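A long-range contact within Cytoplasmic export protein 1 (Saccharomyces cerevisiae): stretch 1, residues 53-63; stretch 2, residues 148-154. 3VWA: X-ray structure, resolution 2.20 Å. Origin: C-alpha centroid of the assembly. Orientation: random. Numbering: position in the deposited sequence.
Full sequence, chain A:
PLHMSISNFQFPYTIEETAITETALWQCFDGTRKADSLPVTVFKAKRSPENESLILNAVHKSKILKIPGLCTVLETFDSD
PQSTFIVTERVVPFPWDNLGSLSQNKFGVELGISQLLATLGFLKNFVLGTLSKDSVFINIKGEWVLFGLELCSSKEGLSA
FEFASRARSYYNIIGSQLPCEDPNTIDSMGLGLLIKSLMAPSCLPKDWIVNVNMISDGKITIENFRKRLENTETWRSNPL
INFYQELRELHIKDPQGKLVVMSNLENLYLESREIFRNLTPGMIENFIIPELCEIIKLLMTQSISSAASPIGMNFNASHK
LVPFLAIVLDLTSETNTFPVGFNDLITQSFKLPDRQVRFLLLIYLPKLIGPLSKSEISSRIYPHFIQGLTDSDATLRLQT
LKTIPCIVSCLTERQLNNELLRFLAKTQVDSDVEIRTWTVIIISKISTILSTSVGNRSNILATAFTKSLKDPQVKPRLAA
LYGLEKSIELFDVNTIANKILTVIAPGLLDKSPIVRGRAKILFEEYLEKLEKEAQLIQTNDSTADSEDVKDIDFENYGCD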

# COMPACT_ATOMS: atom_id res chain seq x y z
N SER A 53 24.14 -8.89 -34.41
CA SER A 53 23.00 -8.49 -35.25
C SER A 53 21.63 -8.44 -34.52
O SER A 53 20.77 -7.58 -34.79
CB SER A 53 22.89 -9.41 -36.44
OG SER A 53 21.86 -8.93 -37.27
N LEU A 54 21.44 -9.39 -33.62
CA LEU A 54 20.24 -9.46 -32.78
C LEU A 54 20.17 -8.20 -31.88
O LEU A 54 19.15 -7.50 -31.86
CB LEU A 54 20.34 -10.76 -31.95
CG LEU A 54 19.68 -12.05 -32.50
CD1 LEU A 54 19.31 -12.05 -33.98
CD2 LEU A 54 20.47 -13.29 -32.17
N ILE A 55 21.29 -7.93 -31.20
CA ILE A 55 21.46 -6.76 -30.34
C ILE A 55 21.20 -5.44 -31.06
O ILE A 55 20.49 -4.59 -30.52
CB ILE A 55 22.85 -6.68 -29.70
CG1 ILE A 55 23.20 -7.95 -28.92
CG2 ILE A 55 22.92 -5.45 -28.81
CD1 ILE A 55 22.39 -8.14 -27.63
N LEU A 56 21.75 -5.30 -32.27
CA LEU A 56 21.60 -4.07 -33.11
C LEU A 56 20.18 -3.86 -33.66
O LEU A 56 19.67 -2.74 -33.71
CB LEU A 56 22.62 -4.08 -34.28
CG LEU A 56 24.04 -3.47 -34.14
CD1 LEU A 56 24.36 -2.89 -32.75
CD2 LEU A 56 25.12 -4.43 -34.64
N ASN A 57 19.53 -4.94 -34.07
CA ASN A 57 18.13 -4.83 -34.50
C ASN A 57 17.27 -4.39 -33.31
O ASN A 57 16.45 -3.46 -33.44
CB ASN A 57 17.64 -6.15 -35.12
CG ASN A 57 16.22 -6.05 -35.67
OD1 ASN A 57 15.92 -5.19 -36.50
ND2 ASN A 57 15.33 -6.90 -35.18
N ALA A 58 17.50 -5.00 -32.13
CA ALA A 58 16.77 -4.61 -30.91
C ALA A 58 16.94 -3.14 -30.61
O ALA A 58 15.95 -2.47 -30.37
CB ALA A 58 17.17 -5.42 -29.68
N VAL A 59 18.18 -2.65 -30.56
CA VAL A 59 18.39 -1.21 -30.44
C VAL A 59 17.57 -0.39 -31.44
O VAL A 59 16.92 0.58 -31.06
CB VAL A 59 19.87 -0.83 -30.59
CG1 VAL A 59 20.03 0.70 -30.76
CG2 VAL A 59 20.64 -1.32 -29.37
N HIS A 60 17.59 -0.79 -32.71
CA HIS A 60 16.96 -0.01 -33.77
C HIS A 60 15.46 0.01 -33.62
O HIS A 60 14.79 1.06 -33.67
CB HIS A 60 17.41 -0.56 -35.14
CG HIS A 60 16.74 0.09 -36.32
ND1 HIS A 60 15.93 -0.59 -37.15
CD2 HIS A 60 16.74 1.41 -36.76
CE1 HIS A 60 15.44 0.25 -38.09
NE2 HIS A 60 15.94 1.48 -37.84
N LYS A 61 14.89 -1.16 -33.40
CA LYS A 61 13.44 -1.23 -33.18
C LYS A 61 12.98 -0.47 -31.92
O LYS A 61 12.01 0.23 -31.93
CB LYS A 61 12.98 -2.68 -33.19
CG LYS A 61 13.21 -3.35 -34.53
CD LYS A 61 12.61 -2.52 -35.67
CE LYS A 61 12.63 -3.22 -37.03
NZ LYS A 61 13.91 -2.97 -37.76
N SER A 62 13.74 -0.58 -30.85
CA SER A 62 13.50 0.27 -29.67
C SER A 62 13.40 1.74 -30.05
O SER A 62 12.46 2.41 -29.65
CB SER A 62 14.63 0.09 -28.69
OG SER A 62 14.60 -1.24 -28.26
N LYS A 63 14.38 2.23 -30.83
CA LYS A 63 14.42 3.62 -31.25
C LYS A 63 13.20 3.98 -32.08
O LYS A 63 12.62 5.03 -31.88
CB LYS A 63 15.71 3.95 -32.03
CG LYS A 63 16.83 4.60 -31.21
CD LYS A 63 17.88 5.26 -32.12
CE LYS A 63 17.49 6.70 -32.48
NZ LYS A 63 18.27 7.27 -33.63
N GLY A 148 12.08 -7.16 -25.88
CA GLY A 148 12.79 -8.15 -26.69
C GLY A 148 12.49 -8.08 -28.16
O GLY A 148 11.72 -8.88 -28.73
N LEU A 149 13.22 -7.19 -28.80
CA LEU A 149 12.93 -6.76 -30.14
C LEU A 149 14.04 -7.29 -31.09
O LEU A 149 14.15 -6.88 -32.26
CB LEU A 149 12.88 -5.24 -30.05
CG LEU A 149 11.54 -4.47 -30.18
CD1 LEU A 149 10.25 -5.27 -29.95
CD2 LEU A 149 11.59 -3.18 -29.35
N GLU A 150 14.83 -8.25 -30.59
CA GLU A 150 15.96 -8.84 -31.36
C GLU A 150 15.63 -9.31 -32.78
O GLU A 150 16.41 -9.10 -33.72
CB GLU A 150 16.61 -10.01 -30.61
CG GLU A 150 17.20 -9.63 -29.27
CD GLU A 150 16.19 -9.55 -28.14
OE1 GLU A 150 15.01 -9.84 -28.36
OE2 GLU A 150 16.59 -9.23 -27.00
N LEU A 151 14.47 -9.94 -32.92
CA LEU A 151 14.07 -10.53 -34.19
C LEU A 151 13.05 -9.66 -34.93
O LEU A 151 12.65 -9.96 -36.04
CB LEU A 151 13.48 -11.93 -33.92
CG LEU A 151 14.45 -13.03 -33.50
CD1 LEU A 151 13.69 -14.35 -33.45
CD2 LEU A 151 15.59 -13.15 -34.50
N CYS A 152 12.61 -8.59 -34.29
CA CYS A 152 11.48 -7.84 -34.77
C CYS A 152 11.74 -7.19 -36.13
O CYS A 152 12.74 -6.47 -36.34
CB CYS A 152 11.14 -6.75 -33.76
SG CYS A 152 9.71 -5.78 -34.26
N SER A 153 10.81 -7.43 -37.04
CA SER A 153 10.82 -6.80 -38.38
C SER A 153 9.38 -6.67 -38.94
O SER A 153 8.42 -7.33 -38.48
CB SER A 153 11.71 -7.60 -39.36
OG SER A 153 11.98 -8.93 -38.89
N SER A 154 9.24 -5.79 -39.92
CA SER A 154 8.00 -5.55 -40.63
C SER A 154 7.65 -6.73 -41.54
O SER A 154 8.52 -7.40 -42.08
CB SER A 154 8.13 -4.27 -41.46
OG SER A 154 6.88 -3.94 -42.07

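What fastens the helix to the turn? The hydrogen bonds between the two stretches both come from one amide group, that of N57. Its CA-to-CB bond points toward the turn, and with chi1 at -176° (t) and chi2 at 56° the amide nitrogen is carried in among the carbonyls of the type I turn running from L149 to C152. N57 ND2 donates to E150 O at 2.9 Å and to C152 O at 2.9 Å, with N-H...O angles of 161° and 166°, so each of its two hydrogens is well aimed. L149 O lies near as well, but it accepts instead from the backbone, C152 N to L149 O being 3.1 Å, the bond that closes the turn. Asparagine suits this place because a short side chain offers two donor hydrogens on one atom.

How is the other end of the N57 amide used? K61, one helical turn further on, folds its chain back: chi1 and chi2 are both m, chi3 is t and chi4 is m (-88°). This brings K61 NZ to 3.2 Å from N57 OD1 and 3.2 Å from H60 ND1, and it donates to both. The lysine thus supports the asparagine from within the helix, while its aliphatic part covers the turn, with K61 CB 3.8 Å from L149 CG and K61 CE 3.3 Å from C152 O. The long methylene chain serves packing and the amine serves polar contact.

What lets the backbones come so close? At A58 the side chain is a single methyl, and A58 CA is just 4.3 Å from E150 CA. A58 CB sits 3.8 Å from E150 N and 4.3 Å from L149 CB, so the small residue allows intimate packing. One turn earlier, L54 O lies 3.5 Å from E150 CA in a CA-H...O contact. The side chain of E150 starts sideways, chi1 m and chi2 p, and its end leads away from the helix; OE2 is hydrogen-bonded elsewhere in the structure.

Which apolar side chains fill the remaining space? L149 points toward the helix, and L149 CD2 reaches 3.7 Å from both S62 N and S62 OG. Its chi1 of -109° and chi2 of 18° lie between the usual wells, as do those of L54, at -92° and 15°. S62, at chi1 -64° (m), turns its hydroxyl back to A58 O, where S62 OG donates at 2.8 Å, satisfying a polar group in a buried setting. L151 starts away from the helix, but its m, t conformation brings the end nearer, and L151 CD2 meets L54 CD1 at 3.9 Å. Together the two stretches bury 448 Å², counting both sides.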